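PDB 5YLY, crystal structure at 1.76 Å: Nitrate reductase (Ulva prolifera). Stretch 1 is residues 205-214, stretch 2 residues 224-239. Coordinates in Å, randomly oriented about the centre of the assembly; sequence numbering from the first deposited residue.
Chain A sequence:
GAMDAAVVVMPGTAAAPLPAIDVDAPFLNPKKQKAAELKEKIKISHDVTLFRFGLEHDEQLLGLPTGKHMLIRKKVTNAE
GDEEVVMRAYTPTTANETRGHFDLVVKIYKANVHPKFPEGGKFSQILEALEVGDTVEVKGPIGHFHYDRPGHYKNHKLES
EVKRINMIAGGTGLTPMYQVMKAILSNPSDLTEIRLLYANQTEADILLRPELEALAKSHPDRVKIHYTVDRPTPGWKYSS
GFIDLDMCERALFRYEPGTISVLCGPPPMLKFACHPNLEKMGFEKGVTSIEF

Stretch 1 (205-214) DILLRPELEA
Stretch 2 (224-239) KIHYTVDRPTPGWKYS

What forms the apolar centre? Tyr 227, buried, points toward the first stretch with chi1 near -55° (m) and chi2 near -88°. Ile 206 (m, t) meets it with CG2 3.9 Å from Tyr 227 CE1, and its CD1 continues to Trp 236 CH2 at 3.7 Å and Val 229 CG1 at 4.4 Å. Leu 212 (m, t) lies at the edge of the Tyr 227 ring, its CD1 4.2 Å from Tyr 227 CE1, while its CB packs 3.9 Å from Ile 225 CD1 (Ile 225 m, t).

How does the backbone bring these residues together? Leu 208 occupies the N-cap position, right before helix 209-214, whose Leu 212 N bonds Leu 208 O at 2.8 Å. The N-to-C directions of the helix and strand 224-229 make an angle of 143°, nearer antiparallel than parallel, with the axes 9.5 Å apart at closest approach. CA of Leu 212 lies 7.6 Å from CA of Ile 225, and CA of Ile 206 lies 8.7 Å from CA of Tyr 227. Strand alternation turns Ile 225, Tyr 227 and Val 229 toward the first stretch, and His 226 and Thr 228 away. After a type I turn from Thr 233 to Trp 236, Ser 239 N returns to Tyr 227 O at 3.1 Å.

What does Arg 209 do at the margin? Its CB leaves sideways, but an extended chain (all t) carries NH2 to 3.7 Å from Trp 236 CZ3 and 3.8 Å from Tyr 238 CE1. Trp 236 (chi1 t, chi2 -115°) is anchored by NE1 to Ser 239 O at 2.8 Å.

Where does the contact become polar? Glu 213 (m, m) accepts a hydrogen bond at OE2 from Tyr 227 OH at 2.8 Å, so the central tyrosine ends at a carboxylate. Water 2 donates to Glu 213 OE2 (3.1 Å) and Ile 225 O (2.8 Å); water 1 links Arg 209 NH2 (2.8 Å) to Tyr 238 OH (2.9 Å).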

# COMPACT_ATOMS: atom_id res chain seq x y z
N ASP A 205 -8.49 10.10 7.97
CA ASP A 205 -7.28 9.76 7.22
C ASP A 205 -7.22 8.31 6.71
O ASP A 205 -6.29 7.98 5.97
CB ASP A 205 -6.03 10.03 8.08
CG ASP A 205 -5.75 11.49 8.33
OD1 ASP A 205 -5.99 12.30 7.40
OD2 ASP A 205 -5.29 11.82 9.44
N ILE A 206 -8.15 7.44 7.14
CA ILE A 206 -8.12 6.03 6.71
C ILE A 206 -8.39 5.99 5.21
O ILE A 206 -9.42 6.49 4.76
CB ILE A 206 -9.17 5.17 7.49
CG1 ILE A 206 -8.92 5.19 9.01
CG2 ILE A 206 -9.17 3.72 6.98
CD1 ILE A 206 -10.11 4.65 9.85
N LEU A 207 -7.45 5.41 4.44
CA LEU A 207 -7.64 5.26 3.00
C LEU A 207 -8.41 3.97 2.70
O LEU A 207 -8.22 2.97 3.38
CB LEU A 207 -6.27 5.19 2.27
CG LEU A 207 -5.44 6.47 2.22
CD1 LEU A 207 -4.04 6.18 1.65
CD2 LEU A 207 -6.11 7.55 1.37
N LEU A 208 -9.23 4.00 1.64
CA LEU A 208 -9.94 2.83 1.08
C LEU A 208 -10.72 2.04 2.13
O LEU A 208 -10.81 0.80 2.04
CB LEU A 208 -8.91 1.92 0.35
CG LEU A 208 -8.18 2.57 -0.85
CD1 LEU A 208 -6.89 1.82 -1.18
CD2 LEU A 208 -9.11 2.65 -2.07
N ARG A 209 -11.30 2.74 3.11
CA ARG A 209 -12.06 2.05 4.17
C ARG A 209 -13.24 1.23 3.60
O ARG A 209 -13.35 0.07 3.98
CB ARG A 209 -12.53 3.00 5.26
CG ARG A 209 -13.03 2.23 6.49
CD ARG A 209 -13.33 3.22 7.58
NE ARG A 209 -13.89 2.57 8.76
CZ ARG A 209 -14.33 3.25 9.81
NH1 ARG A 209 -14.29 4.58 9.81
NH2 ARG A 209 -14.83 2.61 10.86
N PRO A 210 -14.10 1.77 2.69
CA PRO A 210 -15.21 0.94 2.15
C PRO A 210 -14.68 -0.33 1.47
O PRO A 210 -15.23 -1.41 1.67
CB PRO A 210 -15.88 1.89 1.15
CG PRO A 210 -15.65 3.26 1.74
CD PRO A 210 -14.18 3.14 2.14
N GLU A 211 -13.58 -0.20 0.72
CA GLU A 211 -12.95 -1.32 0.00
C GLU A 211 -12.40 -2.35 0.96
O GLU A 211 -12.59 -3.54 0.73
CB GLU A 211 -11.84 -0.84 -0.94
CG GLU A 211 -12.37 -0.07 -2.13
CD GLU A 211 -12.75 1.39 -1.90
OE1 GLU A 211 -12.56 1.92 -0.78
OE2 GLU A 211 -13.26 2.00 -2.86
N LEU A 212 -11.73 -1.89 2.03
CA LEU A 212 -11.20 -2.80 3.05
C LEU A 212 -12.34 -3.54 3.73
O LEU A 212 -12.27 -4.76 3.89
CB LEU A 212 -10.35 -2.05 4.08
CG LEU A 212 -8.99 -1.51 3.58
CD1 LEU A 212 -8.37 -0.61 4.66
CD2 LEU A 212 -8.04 -2.66 3.20
N GLU A 213 -13.38 -2.80 4.15
CA GLU A 213 -14.53 -3.43 4.78
C GLU A 213 -15.21 -4.46 3.86
O GLU A 213 -15.59 -5.53 4.33
CB GLU A 213 -15.52 -2.40 5.32
CG GLU A 213 -14.95 -1.70 6.56
CD GLU A 213 -14.55 -2.65 7.68
OE1 GLU A 213 -15.46 -3.29 8.26
OE2 GLU A 213 -13.33 -2.85 7.90
N ALA A 214 -15.32 -4.15 2.55
CA ALA A 214 -15.94 -5.07 1.57
C ALA A 214 -15.10 -6.34 1.40
O ALA A 214 -15.67 -7.42 1.24
CB ALA A 214 -16.15 -4.37 0.25
N LYS A 224 -8.91 -10.56 8.49
CA LYS A 224 -9.45 -9.67 9.53
C LYS A 224 -8.72 -8.36 9.42
O LYS A 224 -7.51 -8.33 9.10
CB LYS A 224 -9.29 -10.24 10.94
CG LYS A 224 -10.22 -11.42 11.20
CD LYS A 224 -10.17 -11.83 12.69
CE LYS A 224 -10.90 -13.14 12.90
NZ LYS A 224 -12.34 -13.04 12.56
N ILE A 225 -9.44 -7.26 9.66
CA ILE A 225 -8.84 -5.93 9.60
C ILE A 225 -9.12 -5.21 10.91
O ILE A 225 -10.27 -5.23 11.39
CB ILE A 225 -9.34 -5.14 8.36
CG1 ILE A 225 -8.98 -5.87 7.02
CG2 ILE A 225 -8.76 -3.70 8.35
CD1 ILE A 225 -9.79 -5.48 5.89
N HIS A 226 -8.08 -4.61 11.51
CA HIS A 226 -8.23 -3.86 12.75
C HIS A 226 -7.61 -2.50 12.51
O HIS A 226 -6.61 -2.39 11.80
CB HIS A 226 -7.55 -4.55 13.92
CG HIS A 226 -8.00 -4.02 15.24
ND1 HIS A 226 -9.16 -4.50 15.83
CD2 HIS A 226 -7.49 -3.06 16.05
CE1 HIS A 226 -9.28 -3.88 16.98
NE2 HIS A 226 -8.32 -3.00 17.16
N TYR A 227 -8.22 -1.46 13.09
CA TYR A 227 -7.78 -0.08 12.92
C TYR A 227 -7.40 0.54 14.25
O TYR A 227 -7.94 0.16 15.30
CB TYR A 227 -8.93 0.77 12.34
CG TYR A 227 -9.51 0.25 11.05
CD1 TYR A 227 -8.97 0.62 9.82
CD2 TYR A 227 -10.65 -0.55 11.05
CE1 TYR A 227 -9.53 0.17 8.62
CE2 TYR A 227 -11.20 -1.03 9.86
CZ TYR A 227 -10.65 -0.65 8.65
OH TYR A 227 -11.18 -1.12 7.48
N THR A 228 -6.51 1.54 14.22
CA THR A 228 -6.20 2.40 15.36
C THR A 228 -6.09 3.82 14.85
O THR A 228 -5.67 4.04 13.71
CB THR A 228 -5.00 1.96 16.22
OG1 THR A 228 -5.03 2.72 17.44
CG2 THR A 228 -3.65 2.15 15.53
N VAL A 229 -6.54 4.76 15.66
CA VAL A 229 -6.43 6.19 15.37
C VAL A 229 -5.84 6.87 16.61
O VAL A 229 -6.03 6.35 17.71
CB VAL A 229 -7.74 6.85 14.85
CG1 VAL A 229 -8.18 6.27 13.50
CG2 VAL A 229 -8.86 6.76 15.88
N ASP A 230 -5.06 7.96 16.44
CA ASP A 230 -4.43 8.67 17.55
C ASP A 230 -5.52 9.29 18.41
O ASP A 230 -5.65 8.96 19.60
CB ASP A 230 -3.48 9.77 17.04
CG ASP A 230 -2.26 9.31 16.26
OD1 ASP A 230 -2.04 8.08 16.16
OD2 ASP A 230 -1.49 10.17 15.80
N ARG A 231 -6.33 10.15 17.78
CA ARG A 231 -7.43 10.84 18.45
C ARG A 231 -8.78 10.37 17.90
O ARG A 231 -9.22 10.79 16.82
CB ARG A 231 -7.26 12.38 18.45
CG ARG A 231 -6.35 12.95 17.35
CD ARG A 231 -7.12 13.75 16.33
NE ARG A 231 -7.62 15.02 16.86
CZ ARG A 231 -8.27 15.93 16.15
NH1 ARG A 231 -8.50 15.72 14.85
NH2 ARG A 231 -8.68 17.06 16.71
N PRO A 232 -9.42 9.45 18.65
CA PRO A 232 -10.73 8.91 18.23
C PRO A 232 -11.95 9.76 18.60
O PRO A 232 -11.90 10.57 19.52
CB PRO A 232 -10.78 7.57 18.96
CG PRO A 232 -10.00 7.79 20.21
CD PRO A 232 -8.97 8.84 19.92
N THR A 233 -13.08 9.50 17.88
CA THR A 233 -14.39 10.12 18.11
C THR A 233 -15.23 9.19 19.02
O THR A 233 -14.85 8.02 19.15
CB THR A 233 -15.07 10.45 16.76
OG1 THR A 233 -15.01 9.32 15.90
CG2 THR A 233 -14.46 11.67 16.09
N PRO A 234 -16.34 9.64 19.67
CA PRO A 234 -17.07 8.74 20.60
C PRO A 234 -17.62 7.44 20.01
O PRO A 234 -17.62 6.43 20.72
CB PRO A 234 -18.18 9.63 21.16
CG PRO A 234 -17.67 11.01 21.01
CD PRO A 234 -16.92 11.00 19.71
N GLY A 235 -18.06 7.45 18.75
CA GLY A 235 -18.62 6.26 18.11
C GLY A 235 -17.62 5.36 17.39
O GLY A 235 -17.98 4.73 16.39
N TRP A 236 -16.36 5.28 17.89
CA TRP A 236 -15.27 4.49 17.30
C TRP A 236 -15.20 3.08 17.92
O TRP A 236 -15.03 2.93 19.13
CB TRP A 236 -13.94 5.27 17.44
CG TRP A 236 -12.69 4.57 16.95
CD1 TRP A 236 -11.63 4.17 17.72
CD2 TRP A 236 -12.33 4.29 15.59
NE1 TRP A 236 -10.66 3.61 16.92
CE2 TRP A 236 -11.06 3.68 15.61
CE3 TRP A 236 -12.97 4.46 14.36
CZ2 TRP A 236 -10.41 3.26 14.45
CZ3 TRP A 236 -12.33 4.03 13.20
CH2 TRP A 236 -11.06 3.45 13.25
N LYS A 237 -15.35 2.05 17.07
CA LYS A 237 -15.39 0.65 17.52
C LYS A 237 -14.04 -0.08 17.49
O LYS A 237 -14.00 -1.30 17.64
CB LYS A 237 -16.46 -0.15 16.72
CG LYS A 237 -17.88 0.42 16.85
CD LYS A 237 -18.97 -0.65 16.96
CE LYS A 237 -19.40 -0.89 18.39
NZ LYS A 237 -20.41 -1.96 18.48
N TYR A 238 -12.93 0.65 17.30
CA TYR A 238 -11.61 0.01 17.23
C TYR A 238 -10.63 0.60 18.25
O TYR A 238 -11.06 1.19 19.24
CB TYR A 238 -11.06 0.03 15.79
CG TYR A 238 -11.97 -0.56 14.74
CD1 TYR A 238 -12.91 0.22 14.07
CD2 TYR A 238 -11.83 -1.89 14.33
CE1 TYR A 238 -13.73 -0.31 13.08
CE2 TYR A 238 -12.65 -2.43 13.34
CZ TYR A 238 -13.59 -1.64 12.72
OH TYR A 238 -14.40 -2.16 11.74
N SER A 239 -9.31 0.40 18.04
CA SER A 239 -8.29 0.85 19.00
C SER A 239 -7.92 2.33 18.92
O SER A 239 -8.16 2.98 17.90
CB SER A 239 -7.05 -0.01 18.87
OG SER A 239 -7.33 -1.34 19.25
O HOH W 1 -15.06 0.00 9.88
O HOH W 2 -12.74 -4.73 10.23